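Local coordinates for protein positive phenol-degradative gene regulator (Ralstonia sp. E2, PDB 5FRY) that senses phenols through its N-terminal domain, the part present here, and activates transcription of genes for phenol degradation, at the interface of chains A and B. Sequence-based numbering; all coordinates share one arbitrary frame. Chains: chain A/B, Positive phenol-degradative gene regulator.

Contact 1: the interface of chains A and B. Residues chain A 42, 47, 50, 70, 73-74, 153; chain B 40, 42, 46-47, 50, 70.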
# COMPACT_ATOMS: atom_id res chain seq x y z
N LEU A 42 -3.02 0.59 -3.29
CA LEU A 42 -3.41 1.22 -2.04
C LEU A 42 -3.48 2.73 -2.22
O LEU A 42 -2.61 3.29 -2.81
CB LEU A 42 -2.42 0.87 -0.92
CG LEU A 42 -2.76 1.37 0.47
CD1 LEU A 42 -4.07 0.77 0.95
CD2 LEU A 42 -1.62 1.01 1.43
N LEU A 47 -2.50 5.63 3.09
CA LEU A 47 -1.18 5.50 3.69
C LEU A 47 -0.88 6.73 4.54
O LEU A 47 -0.31 6.63 5.63
CB LEU A 47 -0.10 5.29 2.63
CG LEU A 47 0.49 3.88 2.58
CD1 LEU A 47 1.62 3.79 1.58
CD2 LEU A 47 0.93 3.42 3.95
N LEU A 50 -2.53 6.47 8.02
CA LEU A 50 -1.76 5.64 8.94
C LEU A 50 -0.46 6.32 9.37
O LEU A 50 -0.04 6.17 10.51
CB LEU A 50 -1.43 4.28 8.32
CG LEU A 50 -0.45 3.42 9.11
CD1 LEU A 50 -1.06 2.88 10.41
CD2 LEU A 50 0.07 2.27 8.24
N MET A 70 9.75 -0.63 5.66
CA MET A 70 8.74 -1.13 4.73
C MET A 70 9.26 -0.93 3.31
O MET A 70 9.15 -1.82 2.46
CB MET A 70 7.38 -0.43 4.93
CG MET A 70 6.31 -1.05 4.10
SD MET A 70 4.58 -0.59 4.49
CE MET A 70 4.68 1.14 4.36
N HIS A 73 11.96 -3.63 2.59
CA HIS A 73 11.37 -4.90 2.21
C HIS A 73 10.95 -4.89 0.76
O HIS A 73 11.22 -5.84 0.04
CB HIS A 73 10.23 -5.23 3.15
CG HIS A 73 10.71 -5.56 4.54
ND1 HIS A 73 10.23 -4.94 5.67
CD2 HIS A 73 11.71 -6.38 4.95
CE1 HIS A 73 10.88 -5.40 6.73
NE2 HIS A 73 11.78 -6.28 6.32
N SER A 74 10.29 -3.80 0.32
CA SER A 74 9.89 -3.68 -1.08
C SER A 74 11.06 -3.71 -2.07
O SER A 74 11.01 -4.43 -3.08
CB SER A 74 9.08 -2.39 -1.28
OG SER A 74 7.74 -2.58 -0.89
N MET A 153 9.92 5.74 3.01
CA MET A 153 9.72 4.48 2.30
C MET A 153 10.40 4.50 0.96
O MET A 153 10.86 3.45 0.50
CB MET A 153 8.23 4.17 2.11
CG MET A 153 7.89 2.72 1.75
SD MET A 153 6.10 2.60 1.40
CE MET A 153 5.52 3.97 2.33
N ILE B 40 -0.62 3.56 -5.10
CA ILE B 40 0.67 2.92 -5.35
C ILE B 40 0.45 1.43 -5.40
O ILE B 40 -0.55 0.93 -4.90
CB ILE B 40 1.74 3.23 -4.28
CG1 ILE B 40 1.25 2.90 -2.87
CG2 ILE B 40 2.21 4.69 -4.42
CD1 ILE B 40 2.39 2.94 -1.80
N LEU B 42 1.85 -1.76 -3.89
CA LEU B 42 2.65 -2.14 -2.73
C LEU B 42 2.70 -3.64 -2.59
O LEU B 42 1.71 -4.32 -2.83
CB LEU B 42 2.05 -1.53 -1.46
CG LEU B 42 2.93 -1.63 -0.22
CD1 LEU B 42 4.33 -1.05 -0.50
CD2 LEU B 42 2.25 -0.89 0.90
N ALA B 46 5.70 -6.63 2.13
CA ALA B 46 6.13 -5.41 2.79
C ALA B 46 5.07 -4.88 3.75
O ALA B 46 5.39 -4.42 4.84
CB ALA B 46 6.46 -4.37 1.76
N LEU B 47 3.81 -4.93 3.35
CA LEU B 47 2.76 -4.46 4.24
C LEU B 47 2.61 -5.47 5.38
O LEU B 47 2.39 -5.10 6.52
CB LEU B 47 1.45 -4.21 3.47
CG LEU B 47 0.42 -3.33 4.19
CD1 LEU B 47 1.05 -2.06 4.71
CD2 LEU B 47 -0.78 -3.00 3.30
N LEU B 50 5.21 -4.69 8.09
CA LEU B 50 4.82 -3.56 8.92
C LEU B 50 3.83 -4.02 9.99
O LEU B 50 3.95 -3.65 11.17
CB LEU B 50 4.19 -2.43 8.09
CG LEU B 50 3.62 -1.26 8.89
CD1 LEU B 50 4.72 -0.29 9.32
CD2 LEU B 50 2.54 -0.55 8.11
N MET B 70 -7.25 2.51 8.37
CA MET B 70 -6.61 2.74 7.08
C MET B 70 -7.53 2.28 5.93
O MET B 70 -7.71 2.96 4.92
CB MET B 70 -5.28 1.99 7.04
CG MET B 70 -4.40 2.36 5.90
SD MET B 70 -2.86 1.47 6.00
CE MET B 70 -1.78 2.72 5.31
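Two backbone hydrogen bonds close an antiparallel bridge between the 37-43 strands of the two chains, and methyl groups pack beside it. The amide A:Leu42 N meets B:Ile40 O at 3.0 Å, nearly along the C=O axis, with 163° at the hydrogen. The return bond, from B:Ile40 N to A:Leu42 O, is also 3.0 Å and lies in the carbonyl plane. B:Ile40 holds CG1 in the crowded position between its backbone N and carbonyl carbon (chi1 54°), and its side chain crosses A:Leu47 at about a right angle, CD1 lying 3.6 Å from A:Leu47 CD1. One step outward, methionines from the 60-84 helices insert across the two-fold. The thioether of B:Met70, with CG anti to the backbone N and a bend at chi3, runs alongside A:Leu47 and crosses A:Leu50 obliquely, its methyl CE lying 3.4 Å from A:Leu50 CB. In the twin position A:Met70 is turned differently at chi3 (55°) and lies beside B:Leu47, its SD 3.8 Å from B:Leu47 CD1. The leucines at position 50 reach toward each other tip to tip, A:Leu50 CD2 to B:Leu50 CD2 being 3.7 Å. Elsewhere, the methyl CB of B:Ala46 sits 3.4 Å from the hydroxyl A:Ser74 OG.

Contact 2: the interface of chains A and B. Residues chain A 50, 54, 58, 62, 66; chain B 50, 54, 58, 66.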
# COMPACT_ATOMS: atom_id res chain seq x y z
N LEU A 50 -2.53 6.47 8.02
CA LEU A 50 -1.76 5.64 8.94
C LEU A 50 -0.46 6.32 9.37
O LEU A 50 -0.04 6.17 10.51
CB LEU A 50 -1.43 4.28 8.32
CG LEU A 50 -0.45 3.42 9.11
CD1 LEU A 50 -1.06 2.88 10.41
CD2 LEU A 50 0.07 2.27 8.24
N LEU A 54 0.71 7.07 13.21
CA LEU A 54 1.97 6.53 13.71
C LEU A 54 2.89 7.63 14.24
O LEU A 54 3.59 7.42 15.22
CB LEU A 54 2.69 5.72 12.62
CG LEU A 54 2.07 4.37 12.30
CD1 LEU A 54 2.96 3.61 11.36
CD2 LEU A 54 1.80 3.55 13.56
N LEU A 58 3.56 7.55 17.98
CA LEU A 58 4.88 6.94 18.16
C LEU A 58 5.99 7.98 18.04
O LEU A 58 7.12 7.73 18.47
CB LEU A 58 5.11 5.82 17.14
CG LEU A 58 4.07 4.72 16.93
CD1 LEU A 58 4.43 3.86 15.73
CD2 LEU A 58 3.90 3.86 18.17
N ARG A 62 10.33 7.30 15.20
CA ARG A 62 9.98 5.89 15.25
C ARG A 62 9.07 5.52 14.08
O ARG A 62 9.19 4.43 13.51
CB ARG A 62 9.30 5.55 16.58
CG ARG A 62 9.33 4.07 16.90
CD ARG A 62 9.12 3.80 18.38
NE ARG A 62 7.70 3.72 18.73
CZ ARG A 62 7.24 3.05 19.79
NH1 ARG A 62 8.08 2.41 20.59
NH2 ARG A 62 5.93 3.01 20.04
N LEU A 66 9.80 2.67 10.83
CA LEU A 66 8.80 1.76 10.27
C LEU A 66 8.64 1.92 8.74
O LEU A 66 8.65 0.93 8.01
CB LEU A 66 7.45 1.95 10.98
CG LEU A 66 7.34 1.54 12.45
CD1 LEU A 66 6.04 2.02 13.08
CD2 LEU A 66 7.43 0.04 12.59
N LEU B 50 5.21 -4.69 8.09
CA LEU B 50 4.82 -3.56 8.92
C LEU B 50 3.83 -4.02 9.99
O LEU B 50 3.95 -3.65 11.17
CB LEU B 50 4.19 -2.43 8.09
CG LEU B 50 3.62 -1.26 8.89
CD1 LEU B 50 4.72 -0.29 9.32
CD2 LEU B 50 2.54 -0.55 8.11
N LEU B 54 4.02 -3.55 13.95
CA LEU B 54 3.01 -2.90 14.78
C LEU B 54 2.41 -3.85 15.82
O LEU B 54 2.22 -3.47 16.98
CB LEU B 54 1.90 -2.31 13.91
CG LEU B 54 2.36 -1.13 13.05
CD1 LEU B 54 1.20 -0.52 12.25
CD2 LEU B 54 3.01 -0.06 13.92
N LEU B 58 3.05 -2.59 19.49
CA LEU B 58 1.87 -1.91 20.00
C LEU B 58 0.77 -2.86 20.44
O LEU B 58 -0.22 -2.44 21.03
CB LEU B 58 1.29 -0.97 18.95
CG LEU B 58 2.16 0.08 18.29
CD1 LEU B 58 1.23 1.11 17.66
CD2 LEU B 58 3.08 0.73 19.30
N LEU B 66 -5.50 0.49 13.86
CA LEU B 66 -4.74 1.21 12.83
C LEU B 66 -5.09 0.70 11.42
O LEU B 66 -5.30 1.49 10.50
CB LEU B 66 -3.24 1.06 13.09
CG LEU B 66 -2.75 1.67 14.41
CD1 LEU B 66 -1.31 1.26 14.73
CD2 LEU B 66 -2.90 3.18 14.38
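Leucines placed one helical turn apart carry this patch, which is almost entirely apolar, with no nitrogen or oxygen within bonding reach of one on the other side. The first kind of contact is like to like. On the 44-58 helices, which run the same general way but cross obliquely, each leucine faces its own two-fold counterpart, tip to tip through a CD2 methyl. A:Leu54 CD2 and B:Leu54 CD2 stand 3.8 Å apart, and at the helix ends A:Leu58 CD2 and B:Leu58 CD2 close to 3.4 Å, a snug methyl-methyl contact, shorter than the radii would set. A:Leu54 and A:Leu58, like B:Leu54 and B:Leu58, set CG anti to the carbonyl carbon (chi1 -73° for A:Leu54), whereas the position-50 pair one turn earlier holds CG anti to the backbone N.

The second kind is crossing contact with the neighbouring 60-84 helix. A:Leu66 sends CD1 obliquely to B:Leu54 CD2 at 3.8 Å, while B:Leu66 lies at about a right angle to A:Leu50, its CB 3.9 Å from A:Leu50 CD1.

The third is the apolar use of a charged chain. A:Arg62, bent at chi3 (87°), takes A:Leu58 CB of its own chain at the guanidinium edge and brings NH2 to 3.7 Å from B:Leu58 CD2. By meshing two helices from each subunit, this leucine seam probably contributes to pairing of the phenol-sensing domains into a dimer.

Contact 3: the interface of chains A and B. Residues chain A 34, 37-39, 74, 77-78, 105; chain B 41, 43-45.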
# COMPACT_ATOMS: atom_id res chain seq x y z
N LEU A 34 3.55 -8.98 -9.25
CA LEU A 34 4.69 -8.35 -9.90
C LEU A 34 5.84 -9.32 -9.78
O LEU A 34 6.34 -9.53 -8.69
CB LEU A 34 5.02 -7.01 -9.25
CG LEU A 34 6.29 -6.28 -9.72
CD1 LEU A 34 6.22 -5.98 -11.20
CD2 LEU A 34 6.45 -4.99 -8.94
N GLN A 37 5.73 -11.72 -6.61
CA GLN A 37 5.27 -11.05 -5.40
C GLN A 37 3.86 -10.53 -5.64
O GLN A 37 3.59 -9.86 -6.64
CB GLN A 37 6.18 -9.90 -5.00
CG GLN A 37 7.54 -10.31 -4.49
CD GLN A 37 7.48 -11.27 -3.31
OE1 GLN A 37 6.61 -11.18 -2.46
NE2 GLN A 37 8.42 -12.21 -3.27
N ARG A 38 2.98 -10.84 -4.71
CA ARG A 38 1.62 -10.36 -4.80
C ARG A 38 1.62 -8.89 -4.39
O ARG A 38 2.35 -8.51 -3.47
CB ARG A 38 0.69 -11.19 -3.94
CG ARG A 38 -0.78 -10.96 -4.22
CD ARG A 38 -1.68 -11.59 -3.15
NE ARG A 38 -3.05 -11.13 -3.34
CZ ARG A 38 -4.13 -11.66 -2.79
NH1 ARG A 38 -4.03 -12.71 -1.97
NH2 ARG A 38 -5.32 -11.14 -3.07
N MET A 39 0.85 -8.08 -5.10
CA MET A 39 0.75 -6.64 -4.84
C MET A 39 -0.70 -6.24 -4.52
O MET A 39 -1.65 -6.91 -4.92
CB MET A 39 1.23 -5.82 -6.04
CG MET A 39 2.54 -6.32 -6.70
SD MET A 39 3.98 -6.07 -5.66
CE MET A 39 4.21 -4.32 -5.93
N SER A 74 10.29 -3.80 0.32
CA SER A 74 9.89 -3.68 -1.08
C SER A 74 11.06 -3.71 -2.07
O SER A 74 11.01 -4.43 -3.08
CB SER A 74 9.08 -2.39 -1.28
OG SER A 74 7.74 -2.58 -0.89
N ARG A 77 12.62 -7.18 -2.50
CA ARG A 77 11.84 -8.11 -3.30
C ARG A 77 11.96 -7.80 -4.80
O ARG A 77 11.96 -8.72 -5.62
CB ARG A 77 10.37 -8.11 -2.89
CG ARG A 77 10.11 -8.64 -1.49
CD ARG A 77 10.76 -9.99 -1.24
NE ARG A 77 10.10 -10.66 -0.12
CZ ARG A 77 10.30 -11.92 0.24
NH1 ARG A 77 11.17 -12.68 -0.43
NH2 ARG A 77 9.64 -12.43 1.27
N ASP A 78 12.05 -6.51 -5.16
CA ASP A 78 12.13 -6.12 -6.57
C ASP A 78 13.53 -6.43 -7.15
O ASP A 78 13.65 -6.78 -8.34
CB ASP A 78 11.79 -4.62 -6.73
CG ASP A 78 10.30 -4.36 -6.61
OD1 ASP A 78 9.52 -5.33 -6.52
OD2 ASP A 78 9.90 -3.19 -6.61
N GLU A 105 5.40 1.21 -10.05
CA GLU A 105 4.64 1.09 -8.82
C GLU A 105 3.97 2.41 -8.43
O GLU A 105 3.26 2.47 -7.42
CB GLU A 105 5.56 0.57 -7.69
CG GLU A 105 5.89 -0.91 -7.89
CD GLU A 105 7.10 -1.40 -7.12
OE1 GLU A 105 7.58 -0.76 -6.14
OE2 GLU A 105 7.59 -2.46 -7.53
N LEU B 41 1.36 0.75 -6.08
CA LEU B 41 1.40 -0.70 -6.02
C LEU B 41 2.35 -1.04 -4.89
O LEU B 41 3.50 -0.62 -4.92
CB LEU B 41 1.89 -1.29 -7.34
CG LEU B 41 0.79 -1.42 -8.40
CD1 LEU B 41 1.38 -1.75 -9.74
CD2 LEU B 41 -0.24 -2.50 -7.98
N HIS B 43 3.87 -4.15 -2.23
CA HIS B 43 4.09 -5.58 -2.02
C HIS B 43 3.33 -6.03 -0.77
O HIS B 43 3.52 -5.44 0.30
CB HIS B 43 5.59 -5.86 -1.87
CG HIS B 43 6.42 -5.36 -3.03
ND1 HIS B 43 6.68 -4.03 -3.24
CD2 HIS B 43 7.07 -6.04 -4.00
CE1 HIS B 43 7.44 -3.90 -4.32
NE2 HIS B 43 7.69 -5.10 -4.80
N THR B 44 2.49 -7.06 -0.88
CA THR B 44 1.82 -7.56 0.31
C THR B 44 2.82 -7.96 1.39
O THR B 44 2.57 -7.70 2.58
CB THR B 44 0.86 -8.76 0.01
OG1 THR B 44 1.60 -9.87 -0.53
CG2 THR B 44 -0.23 -8.34 -0.97
N ALA B 45 3.95 -8.57 1.01
CA ALA B 45 4.97 -8.96 2.00
C ALA B 45 5.53 -7.77 2.80
O ALA B 45 5.82 -7.88 3.99
CB ALA B 45 6.12 -9.71 1.33
O HOH W 1 6.10 0.01 -4.16
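In this sensory domain of the DmpR-like enhancer-binding proteins, a histidine at the end of an antiparallel strand pairing plugs into the partner subunit. B:His43 loses 108 Å² to chain A, and its ring is gripped at both nitrogens and on both faces. NE2 donates to the carboxylate A:Asp78 OD1 at 2.5 Å; the acceptor lies close to the ring plane but is itself met from above the carboxylate plane, the two planes being 50° apart. ND1 stands 3.0 Å from the hydroxyl A:Ser74 OG, a hydrogen bond of undecided direction; with the NE2 bond it would fix the ring's rotation. A:Met39, folded back at chi2 and chi3 (-69° and -77°), sets its methyl CE over the ring centre, 3.6 Å from the centroid of B:His43, while A:Ser74 O lies over the rim of the opposite face. The carboxylate of A:Glu105 crosses the ring near CE1, and with A:Asp78 it could favour a charged imidazole. Beside the histidine, water 1 bridges A:Glu105 OE1 (2.6 Å) and B:Leu41 O.

Backbone bonds flank the plug: B:Leu41 N reaches a lone pair of A:Glu105 O at 2.9 Å, and B:Thr44 N, at the start of helix 44-58, binds A:Arg38 O at 3.0 Å from above the carbonyl plane. Packing is looser farther out. A:Arg38 extends obliquely past B:Thr44, and A:Gln37 OE1 lies a loose 4.1 Å from the methyl B:Ala45 CB.

The three contacts form one continuous two-fold interface, each with a twin when the chains are exchanged. By the centres of their C-alpha atoms, contact 1 lies about 9 Å from contact 3 and about 11 Å from contact 2, while contacts 2 and 3 are about 20 Å apart. Contact 1 therefore lies in the middle: it shares A:Leu50 and B:Leu50 with contact 2 and A:Ser74 with contact 3. Helices 44-58 and 60-84 run through all three, and strand 37-43 through contacts 1 and 3, so the polar end and the leucine packing share helices and may be coupled, consistent with a sensory-domain dimer.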